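Local coordinates for ABC-type transport system, sugar-family extracellular solute-binding protein (Peptoclostridium difficile 630, PDB 6HNI) that binds tyrosine between its two lobes, probably to deliver it to an ABC transporter, and has adhesive properties as a surface lipoprotein, at residues A[23-31]-A[85-95]; A[235-243]-A[250-258]. The protein carries 1 engineered substitution. All blocks are in the same frame, centred on the assembly; numbering follows the deposited sequence. Where two conformers were deposited one is given.

Interaction 1: residues A[23-31]-A[85-95]. With TYR (tyrosine), chain B.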
ATOM      1  N   VAL A  23     -25.359  19.617   2.124  1.00 29.05           N
ATOM      2  CA  VAL A  23     -23.939  19.271   2.460  1.00 24.17           C
ATOM      3  C   VAL A  23     -23.753  17.760   2.217  1.00 22.77           C
ATOM      4  O   VAL A  23     -24.512  16.954   2.774  1.00 27.66           O
ATOM      5  CB  VAL A  23     -23.630  19.598   3.961  1.00 27.09           C
ATOM      6  CG1 VAL A  23     -22.248  19.098   4.390  1.00 29.45           C
ATOM      7  CG2 VAL A  23     -23.801  21.096   4.248  1.00 29.78           C
ATOM      8  N   LYS A  24     -22.765  17.379   1.396  1.00 19.70           N
ATOM      9  CA  LYS A  24     -22.485  15.978   1.140  1.00 17.63           C
ATOM     10  C   LYS A  24     -21.616  15.456   2.281  1.00 15.41           C
ATOM     11  O   LYS A  24     -20.660  16.114   2.699  1.00 18.81           O
ATOM     12  CB  LYS A  24     -21.781  15.815  -0.235  1.00 21.42           C
ATOM     13  CG  LYS A  24     -22.634  16.176  -1.485  1.00 23.60           C
ATOM     14  CD  LYS A  24     -23.749  15.172  -1.662  1.00 25.95           C
ATOM     15  CE  LYS A  24     -24.818  15.590  -2.627  1.00 29.45           C
ATOM     16  NZ  LYS A  24     -24.439  15.449  -4.027  1.00 21.80           N
ATOM     17  N   LYS A  25     -22.002  14.286   2.785  1.00 16.94           N
ATOM     18  CA  LYS A  25     -21.296  13.654   3.917  1.00 16.59           C
ATOM     19  C   LYS A  25     -20.444  12.481   3.417  1.00 16.13           C
ATOM     20  O   LYS A  25     -20.944  11.560   2.790  1.00 18.79           O
ATOM     21  CB  LYS A  25     -22.301  13.199   4.982  1.00 17.25           C
ATOM     22  CG  LYS A  25     -23.148  14.403   5.448  1.00 22.98           C
ATOM     23  CD  LYS A  25     -24.249  14.154   6.456  1.00 30.17           C
ATOM     24  CE  LYS A  25     -25.054  15.451   6.671  1.00 30.13           C
ATOM     25  NZ  LYS A  25     -25.879  15.813   5.481  1.00 32.12           N
ATOM     26  N   ILE A  26     -19.157  12.649   3.638  1.00 15.22           N
ATOM     27  CA  ILE A  26     -18.158  11.694   3.166  1.00 14.28           C
ATOM     28  C   ILE A  26     -17.577  11.030   4.409  1.00 13.85           C
ATOM     29  O   ILE A  26     -17.163  11.668   5.328  1.00 17.03           O
ATOM     30  CB  ILE A  26     -17.036  12.390   2.368  1.00 14.73           C
ATOM     31  CG1 ILE A  26     -17.608  13.169   1.157  1.00 18.46           C
ATOM     32  CG2 ILE A  26     -15.945  11.376   2.017  1.00 17.14           C
ATOM     33  CD1 ILE A  26     -16.524  13.935   0.442  1.00 23.15           C
ATOM     34  N   GLY A  27     -17.531   9.702   4.368  1.00 12.01           N
ATOM     35  CA  GLY A  27     -16.792   8.920   5.390  1.00 11.86           C
ATOM     36  C   GLY A  27     -15.474   8.439   4.823  1.00 12.50           C
ATOM     37  O   GLY A  27     -15.468   7.892   3.714  1.00 14.79           O
ATOM     38  N   ILE A  28     -14.388   8.684   5.580  1.00 11.38           N
ATOM     39  CA  ILE A  28     -13.079   8.147   5.180  1.00 11.55           C
ATOM     40  C   ILE A  28     -12.722   7.070   6.222  1.00 11.73           C
ATOM     41  O   ILE A  28     -12.729   7.338   7.388  1.00 12.58           O
ATOM     42  CB  ILE A  28     -11.991   9.210   5.180  1.00 11.43           C
ATOM     43  CG1 ILE A  28     -12.336  10.402   4.237  1.00 12.78           C
ATOM     44  CG2 ILE A  28     -10.650   8.565   4.806  1.00 11.54           C
ATOM     45  CD1 ILE A  28     -11.255  11.437   4.084  1.00 13.93           C
ATOM     46  N   THR A  29     -12.490   5.883   5.684  1.00 10.93           N
ATOM     47  CA  THR A  29     -12.102   4.713   6.552  1.00 11.16           C
ATOM     48  C   THR A  29     -10.698   4.305   6.149  1.00 10.60           C
ATOM     49  O   THR A  29     -10.444   3.881   5.039  1.00 12.88           O
ATOM     50  CB  THR A  29     -13.148   3.603   6.457  1.00 11.40           C
ATOM     51  OG1 THR A  29     -12.642   2.453   7.230  1.00 12.89           O
ATOM     52  CG2 THR A  29     -13.450   3.095   5.097  1.00 12.36           C
ATOM     53  N   GLN A  30      -9.785   4.475   7.107  1.00 11.44           N
ATOM     54  CA  GLN A  30      -8.373   4.173   6.888  1.00 11.38           C
ATOM     55  C   GLN A  30      -7.918   3.071   7.882  1.00 12.43           C
ATOM     56  O   GLN A  30      -8.226   3.153   9.050  1.00 13.07           O
ATOM     57  CB  GLN A  30      -7.535   5.426   7.105  1.00 12.33           C
ATOM     58  CG  GLN A  30      -6.067   5.278   6.785  1.00 13.14           C
ATOM     59  CD  GLN A  30      -5.258   6.557   6.914  1.00 12.05           C
ATOM     60  OE1 GLN A  30      -5.750   7.656   6.557  1.00 15.46           O
ATOM     61  NE2 GLN A  30      -3.995   6.450   7.323  1.00 14.47           N
ATOM     62  N   LEU A  31      -7.206   2.065   7.382  1.00 11.21           N
ATOM     63  CA  LEU A  31      -6.837   0.945   8.281  1.00 11.05           C
ATOM     64  C   LEU A  31      -5.971   1.357   9.480  1.00 11.98           C
ATOM     65  O   LEU A  31      -6.236   0.946  10.624  1.00 13.26           O
ATOM     66  CB  LEU A  31      -6.155  -0.113   7.435  1.00 10.65           C
ATOM     67  CG  LEU A  31      -5.549  -1.307   8.205  1.00 11.60           C
ATOM     68  CD1 LEU A  31      -6.669  -2.037   8.890  1.00 12.26           C
ATOM     69  CD2 LEU A  31      -4.805  -2.139   7.192  1.00 14.09           C
ATOM     70  N   LYS A  85     -24.030   7.945   4.682  1.00 15.61           N
ATOM     71  CA  LYS A  85     -23.049   8.765   4.017  1.00 14.49           C
ATOM     72  C   LYS A  85     -23.361   8.818   2.516  1.00 14.64           C
ATOM     73  O   LYS A  85     -23.896   7.876   1.929  1.00 15.36           O
ATOM     74  CB  LYS A  85     -21.652   8.189   4.162  1.00 13.91           C
ATOM     75  CG  LYS A  85     -21.089   8.176   5.576  1.00 14.76           C
ATOM     76  CD  LYS A  85     -21.077   9.516   6.283  1.00 15.55           C
ATOM     77  CE  LYS A  85     -20.365   9.399   7.605  1.00 16.94           C
ATOM     78  NZ  LYS A  85     -20.463  10.625   8.402  1.00 17.61           N
ATOM     79  N   ASP A  86     -23.017   9.937   1.900  1.00 14.66           N
ATOM     80  CA  ASP A  86     -23.138  10.050   0.453  1.00 14.63           C
ATOM     81  C   ASP A  86     -22.043   9.343  -0.345  1.00 14.21           C
ATOM     82  O   ASP A  86     -22.243   8.933  -1.476  1.00 16.00           O
ATOM     83  CB  ASP A  86     -23.171  11.545   0.092  1.00 16.42           C
ATOM     84  CG  ASP A  86     -24.381  12.272   0.676  1.00 20.04           C
ATOM     85  OD1 ASP A  86     -25.458  11.941   0.181  1.00 23.66           O
ATOM     86  OD2 ASP A  86     -24.207  13.076   1.651  1.00 21.19           O
ATOM     87  N   LEU A  87     -20.889   9.169   0.310  1.00 12.48           N
ATOM     88  CA  LEU A  87     -19.710   8.571  -0.316  0.60 12.44           C
ATOM     89  C   LEU A  87     -18.833   8.053   0.817  1.00 11.46           C
ATOM     90  O   LEU A  87     -18.656   8.699   1.827  1.00 13.05           O
ATOM     91  CB  LEU A  87     -18.937   9.636  -1.108  0.60 14.22           C
ATOM     92  CG  LEU A  87     -17.543   9.252  -1.632  0.60 14.58           C
ATOM     93  CD1 LEU A  87     -17.690   8.225  -2.697  0.60 18.73           C
ATOM     94  CD2 LEU A  87     -16.839  10.488  -2.202  0.60 15.84           C
ATOM     95  N   ILE A  88     -18.249   6.874   0.557  1.00 10.72           N
ATOM     96  CA  ILE A  88     -17.201   6.301   1.446  1.00 11.67           C
ATOM     97  C   ILE A  88     -15.881   6.198   0.699  1.00 11.98           C
ATOM     98  O   ILE A  88     -15.871   5.726  -0.424  1.00 13.54           O
ATOM     99  CB  ILE A  88     -17.644   4.922   1.917  1.00 10.61           C
ATOM    100  CG1 ILE A  88     -18.855   5.029   2.828  1.00 12.51           C
ATOM    101  CG2 ILE A  88     -16.483   4.227   2.697  1.00 10.92           C
ATOM    102  CD1 ILE A  88     -19.562   3.713   3.085  1.00 15.40           C
ATOM    103  N   PHE A  89     -14.852   6.771   1.279  1.00 11.54           N
ATOM    104  CA  PHE A  89     -13.497   6.651   0.740  1.00 10.23           C
ATOM    105  C   PHE A  89     -12.750   5.658   1.674  1.00  9.90           C
ATOM    106  O   PHE A  89     -12.592   5.915   2.853  1.00 10.70           O
ATOM    107  CB  PHE A  89     -12.828   8.024   0.774  1.00 11.53           C
ATOM    108  CG  PHE A  89     -11.365   8.060   0.381  1.00 11.96           C
ATOM    109  CD1 PHE A  89     -10.862   7.306  -0.680  1.00 12.25           C
ATOM    110  CD2 PHE A  89     -10.512   8.892   1.056  1.00 12.55           C
ATOM    111  CE1 PHE A  89      -9.477   7.358  -0.976  1.00 13.39           C
ATOM    112  CE2 PHE A  89      -9.162   8.965   0.744  1.00 13.10           C
ATOM    113  CZ  PHE A  89      -8.682   8.202  -0.301  1.00 13.26           C
ATOM    114  N   ALA A  90     -12.343   4.561   1.035  1.00  9.87           N
ATOM    115  CA  ALA A  90     -11.689   3.428   1.806  1.00  9.86           C
ATOM    116  C   ALA A  90     -10.230   3.302   1.366  1.00 10.40           C
ATOM    117  O   ALA A  90      -9.911   3.150   0.179  1.00 12.33           O
ATOM    118  CB  ALA A  90     -12.466   2.123   1.581  1.00 12.05           C
ATOM    119  N   ILE A  91      -9.348   3.291   2.385  1.00  9.88           N
ATOM    120  CA  ILE A  91      -7.933   3.320   2.172  1.00  9.55           C
ATOM    121  C   ILE A  91      -7.391   1.992   2.721  1.00  9.92           C
ATOM    122  O   ILE A  91      -7.372   1.815   3.935  1.00 12.01           O
ATOM    123  CB  ILE A  91      -7.266   4.510   2.891  1.00 10.23           C
ATOM    124  CG1 ILE A  91      -7.880   5.862   2.415  1.00 11.85           C
ATOM    125  CG2 ILE A  91      -5.765   4.499   2.734  1.00 10.19           C
ATOM    126  CD1 ILE A  91      -7.413   6.979   3.299  1.00 13.80           C
ATOM    127  N   SER A  92      -6.920   1.186   1.764  1.00  9.96           N
ATOM    128  CA  SER A  92      -6.389  -0.214   1.942  1.00 10.12           C
ATOM    129  C   SER A  92      -7.435  -1.245   1.625  1.00 10.93           C
ATOM    130  O   SER A  92      -8.648  -1.057   1.759  1.00 12.49           O
ATOM    131  CB  SER A  92      -5.812  -0.481   3.340  1.00 11.59           C
ATOM    132  OG  SER A  92      -6.835  -0.818   4.256  1.00 12.86           O
ATOM    133  N   THR A  93      -6.921  -2.482   1.343  1.00 11.17           N
ATOM    134  CA  THR A  93      -7.766  -3.614   1.055  1.00 11.19           C
ATOM    135  C   THR A  93      -8.696  -3.957   2.219  1.00 11.72           C
ATOM    136  O   THR A  93      -9.878  -4.149   2.023  1.00 12.76           O
ATOM    137  CB  THR A  93      -6.977  -4.807   0.503  1.00 11.29           C
ATOM    138  OG1 THR A  93      -6.382  -4.466  -0.733  1.00 12.58           O
ATOM    139  CG2 THR A  93      -7.843  -6.027   0.327  1.00 13.66           C
ATOM    140  N   PRO A  94      -8.143  -4.168   3.439  1.00 12.22           N
ATOM    141  CA  PRO A  94      -9.054  -4.462   4.550  1.00 12.62           C
ATOM    142  C   PRO A  94     -10.171  -3.426   4.788  1.00 12.01           C
ATOM    143  O   PRO A  94     -11.336  -3.806   5.038  1.00 12.71           O
ATOM    144  CB  PRO A  94      -8.107  -4.636   5.757  1.00 13.55           C
ATOM    145  CG  PRO A  94      -6.780  -4.952   5.147  1.00 14.52           C
ATOM    146  CD  PRO A  94      -6.750  -4.126   3.879  1.00 11.94           C
ATOM    147  N   SER A  95      -9.814  -2.144   4.678  1.00 11.38           N
ATOM    148  CA  SER A  95     -10.844  -1.128   4.894  1.00 10.26           C
ATOM    149  C   SER A  95     -11.915  -1.133   3.787  1.00 10.46           C
ATOM    150  O   SER A  95     -13.094  -0.997   4.078  1.00 11.74           O
ATOM    151  CB  SER A  95     -10.153   0.226   4.974  1.00 11.57           C
ATOM    152  OG  SER A  95      -9.210   0.328   6.045  1.00 12.31           O
TER
HETATM  153  N   TYR B 401      -1.537  -2.438  -1.007  1.00 10.93           N
HETATM  154  CA  TYR B 401      -2.081  -2.484   0.362  1.00 10.93           C
HETATM  155  C   TYR B 401      -3.513  -2.992   0.324  1.00 11.51           C
HETATM  156  O   TYR B 401      -4.173  -2.946   1.355  1.00 11.91           O
HETATM  157  CB  TYR B 401      -1.862  -1.169   1.138  1.00 10.40           C
HETATM  158  CG  TYR B 401      -0.419  -0.878   1.387  1.00  9.31           C
HETATM  159  CD1 TYR B 401       0.327  -1.720   2.263  1.00 10.39           C
HETATM  160  CD2 TYR B 401       0.271   0.120   0.768  1.00 11.24           C
HETATM  161  CE1 TYR B 401       1.671  -1.514   2.437  1.00 11.71           C
HETATM  162  CE2 TYR B 401       1.621   0.341   0.935  1.00 10.99           C
HETATM  163  CZ  TYR B 401       2.349  -0.513   1.796  1.00 11.01           C
HETATM  164  OH  TYR B 401       3.705  -0.315   1.971  1.00 12.96           O
HETATM  165  OXT TYR B 401      -3.947  -3.517  -0.681  1.00 11.69           O
HETATM  166  O   HOH W   1     -26.337  14.977   1.812  1.00 42.77           O
HETATM  167  O   HOH W   2     -13.903   0.178   6.684  1.00 13.62           O
HETATM  168  O   HOH W   3     -10.495   1.303   8.322  1.00 15.33           O
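I28 lies alongside F89, both side chains pointing the same way, and its CG2 branch approaches F89 CD2 to 3.8 Å while CG1 sits at the edge of the ring, in its plane. I91 CG1 stands over the rim of one face of the ring, and I91 CD1 reaches back across to I28 CG2 at 3.9 Å, so three side chains on one face of the sheet interlock. On the other face T29 packs its methyl CG2 against A90 CB, while OG1, turned anti to the backbone N (chi1 175°), reaches two waters that lead to the O and OG atoms of S95. Between the two faces the backbones pair in parallel, and G27 and T29 each give N-H and C=O to the partner strand; T29 N to F89 O measures 2.8 Å. At the outer end the carboxylate of D86 takes up the backbone N-H of K25, OD2 to N 2.8 Å, through its anti lone pair and nearly straight at 177°, while D86 N returns a bond to K25 O. At the other end the chain turns into helix 93-102, whose first residue holds the ligand carboxylate, T93 N to TYR O at 2.8 Å and T93 OG1 to TYR OXT at 2.6 Å. Strands 24-30 and 87-91 are inner neighbours in a five-stranded parallel sheet, flanked by strands 59-65 and 108-113, with helix 35-50 packed over I26, Q30 and I91.

Interaction 2: residues A[235-243]-A[250-258]. With TYR (tyrosine), chain B.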
ATOM      1  N   LYS A 235      23.082  -7.165   8.221  1.00 18.52           N
ATOM      2  CA  LYS A 235      23.621  -6.781   6.905  1.00 18.61           C
ATOM      3  C   LYS A 235      22.779  -7.319   5.736  1.00 17.40           C
ATOM      4  O   LYS A 235      23.298  -7.600   4.672  1.00 20.25           O
ATOM      5  CB  LYS A 235      25.114  -7.183   6.755  1.00 20.56           C
ATOM      6  CG  LYS A 235      26.002  -6.693   7.870  1.00 25.32           C
ATOM      7  CD  LYS A 235      26.114  -5.191   7.978  1.00 32.46           C
ATOM      8  CE  LYS A 235      26.858  -4.859   9.266  1.00 39.79           C
ATOM      9  NZ  LYS A 235      27.748  -3.692   9.080  1.00 49.74           N
ATOM     10  N   ILE A 236      21.461  -7.423   5.954  1.00 15.35           N
ATOM     11  CA  ILE A 236      20.503  -7.864   4.924  0.50 14.84           C
ATOM     12  C   ILE A 236      19.873  -6.621   4.295  1.00 15.13           C
ATOM     13  O   ILE A 236      19.187  -5.879   5.008  1.00 16.20           O
ATOM     14  CB  ILE A 236      19.378  -8.765   5.513  0.50 15.50           C
ATOM     15  CG1 ILE A 236      19.956 -10.023   6.219  0.50 16.09           C
ATOM     16  CG2 ILE A 236      18.399  -9.238   4.427  0.50 17.73           C
ATOM     17  CD1 ILE A 236      18.904 -10.822   6.976  0.50 17.35           C
ATOM     18  N   PRO A 237      20.103  -6.403   2.971  1.00 13.78           N
ATOM     19  CA  PRO A 237      19.367  -5.298   2.274  1.00 14.51           C
ATOM     20  C   PRO A 237      17.891  -5.627   2.204  1.00 14.51           C
ATOM     21  O   PRO A 237      17.481  -6.761   1.924  1.00 15.42           O
ATOM     22  CB  PRO A 237      20.001  -5.263   0.888  1.00 15.91           C
ATOM     23  CG  PRO A 237      21.167  -6.208   0.908  1.00 18.87           C
ATOM     24  CD  PRO A 237      21.032  -7.121   2.070  1.00 15.15           C
ATOM     25  N   VAL A 238      17.088  -4.606   2.466  1.00 14.21           N
ATOM     26  CA  VAL A 238      15.637  -4.709   2.348  1.00 12.69           C
ATOM     27  C   VAL A 238      15.103  -3.781   1.202  1.00 11.12           C
ATOM     28  O   VAL A 238      15.321  -2.578   1.257  1.00 13.34           O
ATOM     29  CB  VAL A 238      14.974  -4.294   3.669  1.00 13.73           C
ATOM     30  CG1 VAL A 238      13.492  -4.442   3.568  1.00 14.75           C
ATOM     31  CG2 VAL A 238      15.505  -5.147   4.832  1.00 14.32           C
ATOM     32  N   ILE A 239      14.528  -4.420   0.217  1.00 12.45           N
ATOM     33  CA  ILE A 239      13.870  -3.695  -0.904  1.00 12.59           C
ATOM     34  C   ILE A 239      12.404  -3.732  -0.594  1.00 12.23           C
ATOM     35  O   ILE A 239      11.778  -4.769  -0.480  1.00 14.66           O
ATOM     36  CB  ILE A 239      14.161  -4.392  -2.238  1.00 13.91           C
ATOM     37  CG1 ILE A 239      15.656  -4.439  -2.548  1.00 16.62           C
ATOM     38  CG2 ILE A 239      13.385  -3.718  -3.351  1.00 13.78           C
ATOM     39  CD1 ILE A 239      16.397  -3.152  -2.449  1.00 21.09           C
ATOM     40  N   ALA A 240      11.791  -2.528  -0.589  1.00 11.24           N
ATOM     41  CA  ALA A 240      10.341  -2.438  -0.403  1.00 11.23           C
ATOM     42  C   ALA A 240       9.659  -2.065  -1.704  1.00 11.16           C
ATOM     43  O   ALA A 240      10.280  -1.440  -2.588  1.00 13.20           O
ATOM     44  CB  ALA A 240       9.999  -1.399   0.647  1.00 12.76           C
ATOM     45  N   ALA A 241       8.384  -2.387  -1.787  1.00 11.76           N
ATOM     46  CA  ALA A 241       7.563  -2.051  -2.970  1.00 11.66           C
ATOM     47  C   ALA A 241       7.290  -0.560  -3.137  1.00 11.65           C
ATOM     48  O   ALA A 241       7.044  -0.149  -4.268  1.00 13.42           O
ATOM     49  CB  ALA A 241       6.263  -2.801  -2.911  1.00 12.54           C
ATOM     50  N   GLU A 242       7.366   0.209  -2.069  1.00 11.41           N
ATOM     51  CA  GLU A 242       7.099   1.659  -2.108  1.00 11.38           C
ATOM     52  C   GLU A 242       7.860   2.376  -1.048  1.00 11.09           C
ATOM     53  O   GLU A 242       8.587   1.722  -0.269  1.00 13.89           O
ATOM     54  CB  GLU A 242       5.595   1.936  -2.066  1.00 13.05           C
ATOM     55  CG  GLU A 242       4.847   1.451  -0.836  1.00 12.81           C
ATOM     56  CD  GLU A 242       4.740   2.456   0.301  1.00 13.46           C
ATOM     57  OE1 GLU A 242       4.998   3.681   0.090  1.00 15.32           O
ATOM     58  OE2 GLU A 242       4.363   2.037   1.435  1.00 14.23           O
ATOM     59  N   SER A 243       7.826   3.698  -1.043  1.00 12.74           N
ATOM     60  CA  SER A 243       8.766   4.485  -0.286  1.00 13.68           C
ATOM     61  C   SER A 243       8.474   4.604   1.208  1.00 13.18           C
ATOM     62  O   SER A 243       9.378   4.948   1.954  1.00 14.15           O
ATOM     63  CB  SER A 243       8.979   5.846  -0.904  1.00 13.24           C
ATOM     64  OG  SER A 243       7.848   6.689  -0.767  1.00 18.24           O
ATOM     65  N   ALA A 250      13.741   0.610   5.495  1.00 13.21           N
ATOM     66  CA  ALA A 250      14.161  -0.230   4.373  1.00 12.74           C
ATOM     67  C   ALA A 250      15.271   0.495   3.582  1.00 12.94           C
ATOM     68  O   ALA A 250      15.407   1.712   3.640  1.00 15.80           O
ATOM     69  CB  ALA A 250      12.979  -0.564   3.456  1.00 14.00           C
ATOM     70  N   LEU A 251      16.003  -0.247   2.752  1.00 12.71           N
ATOM     71  CA  LEU A 251      17.064   0.361   1.979  1.00 13.62           C
ATOM     72  C   LEU A 251      16.575   1.159   0.773  1.00 13.98           C
ATOM     73  O   LEU A 251      17.029   2.290   0.561  1.00 14.00           O
ATOM     74  CB  LEU A 251      18.070  -0.675   1.480  1.00 13.99           C
ATOM     75  CG  LEU A 251      19.180  -0.214   0.562  1.00 14.80           C
ATOM     76  CD1 LEU A 251      20.035   0.817   1.258  1.00 16.15           C
ATOM     77  CD2 LEU A 251      20.022  -1.396   0.080  1.00 14.81           C
ATOM     78  N   ALA A 252      15.709   0.550  -0.028  1.00 12.62           N
ATOM     79  CA  ALA A 252      15.362   1.155  -1.324  1.00 13.68           C
ATOM     80  C   ALA A 252      14.063   0.658  -1.878  1.00 11.97           C
ATOM     81  O   ALA A 252      13.570  -0.413  -1.499  1.00 11.95           O
ATOM     82  CB  ALA A 252      16.451   0.907  -2.336  1.00 15.20           C
ATOM     83  N   CYS A 253      13.495   1.455  -2.798  1.00 12.60           N
ATOM     84  CA  CYS A 253      12.304   1.088  -3.549  1.00 12.54           C
ATOM     85  C   CYS A 253      12.318   1.750  -4.920  1.00 13.42           C
ATOM     86  O   CYS A 253      13.078   2.697  -5.149  1.00 13.53           O
ATOM     87  CB  CYS A 253      11.060   1.520  -2.785  1.00 11.71           C
ATOM     88  SG  CYS A 253      10.792   3.312  -2.833  1.00 16.43           S
ATOM     89  N   GLN A 254      11.465   1.241  -5.810  1.00 11.52           N
ATOM     90  CA  GLN A 254      11.184   1.889  -7.073  1.00 11.84           C
ATOM     91  C   GLN A 254       9.655   1.788  -7.188  1.00 12.48           C
ATOM     92  O   GLN A 254       9.098   0.811  -7.714  1.00 14.71           O
ATOM     93  CB  GLN A 254      11.883   1.200  -8.251  1.00 12.63           C
ATOM     94  CG  GLN A 254      11.635   1.902  -9.571  1.00 14.15           C
ATOM     95  CD  GLN A 254      12.458   1.340 -10.700  1.00 15.65           C
ATOM     96  OE1 GLN A 254      12.918   0.145 -10.668  1.00 21.06           O
ATOM     97  NE2 GLN A 254      12.681   2.144 -11.661  1.00 17.51           N
ATOM     98  N   GLY A 255       8.989   2.794  -6.616  1.00 12.84           N
ATOM     99  CA  GLY A 255       7.560   2.736  -6.391  1.00 12.28           C
ATOM    100  C   GLY A 255       6.782   3.982  -6.763  1.00 12.33           C
ATOM    101  O   GLY A 255       7.375   4.966  -7.160  1.00 13.80           O
ATOM    102  N   ILE A 256       5.480   3.844  -6.609  1.00 11.42           N
ATOM    103  CA  ILE A 256       4.539   4.916  -7.028  1.00 11.70           C
ATOM    104  C   ILE A 256       4.388   5.954  -5.953  1.00 12.22           C
ATOM    105  O   ILE A 256       4.794   5.817  -4.785  1.00 13.59           O
ATOM    106  CB  ILE A 256       3.178   4.326  -7.386  1.00 12.81           C
ATOM    107  CG1 ILE A 256       2.463   3.799  -6.126  1.00 12.93           C
ATOM    108  CG2 ILE A 256       3.296   3.321  -8.522  1.00 13.77           C
ATOM    109  CD1 ILE A 256       0.995   3.548  -6.275  1.00 14.77           C
ATOM    110  N   ASN A 257       3.764   7.066  -6.355  1.00 12.74           N
ATOM    111  CA  ASN A 257       3.515   8.210  -5.440  1.00 12.89           C
ATOM    112  C   ASN A 257       2.107   8.119  -4.920  1.00 11.96           C
ATOM    113  O   ASN A 257       1.102   8.349  -5.660  1.00 13.19           O
ATOM    114  CB  ASN A 257       3.746   9.524  -6.224  1.00 12.54           C
ATOM    115  CG  ASN A 257       3.594  10.771  -5.382  1.00 14.75           C
ATOM    116  OD1 ASN A 257       2.714  10.863  -4.545  1.00 16.43           O
ATOM    117  ND2 ASN A 257       4.444  11.787  -5.664  1.00 20.57           N
ATOM    118  N   TYR A 258       1.986   7.829  -3.628  1.00 12.05           N
ATOM    119  CA  TYR A 258       0.667   7.577  -3.049  1.00 11.68           C
ATOM    120  C   TYR A 258      -0.180   8.862  -2.853  1.00 12.44           C
ATOM    121  O   TYR A 258      -1.408   8.794  -2.946  1.00 13.54           O
ATOM    122  CB  TYR A 258       0.812   6.824  -1.731  1.00 10.48           C
ATOM    123  CG  TYR A 258       0.916   5.311  -1.930  1.00 10.79           C
ATOM    124  CD1 TYR A 258       2.142   4.720  -2.294  1.00 10.94           C
ATOM    125  CD2 TYR A 258      -0.158   4.495  -1.769  1.00 10.74           C
ATOM    126  CE1 TYR A 258       2.223   3.366  -2.477  1.00 12.11           C
ATOM    127  CE2 TYR A 258      -0.049   3.093  -1.903  1.00 10.61           C
ATOM    128  CZ  TYR A 258       1.156   2.570  -2.292  1.00 11.27           C
ATOM    129  OH  TYR A 258       1.303   1.183  -2.424  1.00 12.70           O
TER
HETATM  130  N   TYR B 401      -1.537  -2.438  -1.007  1.00 10.93           N
HETATM  131  CA  TYR B 401      -2.081  -2.484   0.362  1.00 10.93           C
HETATM  132  C   TYR B 401      -3.513  -2.992   0.324  1.00 11.51           C
HETATM  133  O   TYR B 401      -4.173  -2.946   1.355  1.00 11.91           O
HETATM  134  CB  TYR B 401      -1.862  -1.169   1.138  1.00 10.40           C
HETATM  135  CG  TYR B 401      -0.419  -0.878   1.387  1.00  9.31           C
HETATM  136  CD1 TYR B 401       0.327  -1.720   2.263  1.00 10.39           C
HETATM  137  CD2 TYR B 401       0.271   0.120   0.768  1.00 11.24           C
HETATM  138  CE1 TYR B 401       1.671  -1.514   2.437  1.00 11.71           C
HETATM  139  CE2 TYR B 401       1.621   0.341   0.935  1.00 10.99           C
HETATM  140  CZ  TYR B 401       2.349  -0.513   1.796  1.00 11.01           C
HETATM  141  OH  TYR B 401       3.705  -0.315   1.971  1.00 12.96           O
HETATM  142  OXT TYR B 401      -3.947  -3.517  -0.681  1.00 11.69           O
HETATM  143  O   HOH W   4      10.467  -1.330  -5.222  1.00 14.07           O
HETATM  144  O   HOH W   5       4.903   1.233  -5.601  1.00 13.92           O
HETATM  145  O   HOH W   6       7.955  -1.346  -6.463  1.00 14.91           O
HETATM  146  O   HOH W   7       7.051   4.633  -3.651  1.00 17.45           O
HETATM  147  O   HOH W   8       6.753   7.958  -2.982  1.00 22.77           O
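E242 holds CG between its backbone N and carbonyl carbon (chi1 61°) and bends again at chi2 (91°), which carries the chain across the Y258 side chain at about a right angle and sets its carboxylate at the ligand phenol. CG lies 3.6 Å from Y258 CE1, with the carboxylate and ring planes 61° apart. OE2 accepts the hydroxyl of the bound tyrosine, OH to OE2 being 2.5 Å, whereas OE1 caps G244 N at the start of helix 243-247, two separate partners that should limit the carboxylate's rotation. Y258 OH bonds to D137, itself a ligand partner. This is the cleft-facing end of a lobe of the periplasmic-binding-protein fold: strand 238-240 forms the edge of a four-stranded parallel sheet, and strand 252-255 runs beside it in the same general direction. Their direct pairing is short. V238 O accepts L251 N at 2.9 Å and, weakly, A252 N, while A240 N bonds to A252 O at 2.9 Å. Beyond, direct backbone bonding stops although E242 and G255 stay close, and waters bridge the chains: one links A240 O to Q254 N, another A241 O to I256 N. C253 packs against S243, its SG 3.5 Å from S243 CA, and P237 CB meets L251 CD2 at 4.0 Å.

Interactions 1 and 2 lie on opposite sides of the chain's centre, their centres about 28 Å apart, and bind opposite ends of the same tyrosine: residues 85-95 hold its carboxylate, residues 235-243 its phenol hydroxyl. Both are largely buried, though interaction 1 runs out to V23 and K25, which are exposed. The first joins two inner strands of one parallel sheet by a run of direct backbone bonds, some weak toward its ends, and apolar overlap; the second joins the edge strand of one sheet to the edge strand of another, with few direct bonds and several bridging waters. Helix 35-50 touches both, packing on Q30 and I91 in one and on E242 and Y258 in the other, consistent with a closed, ligand-bound cleft.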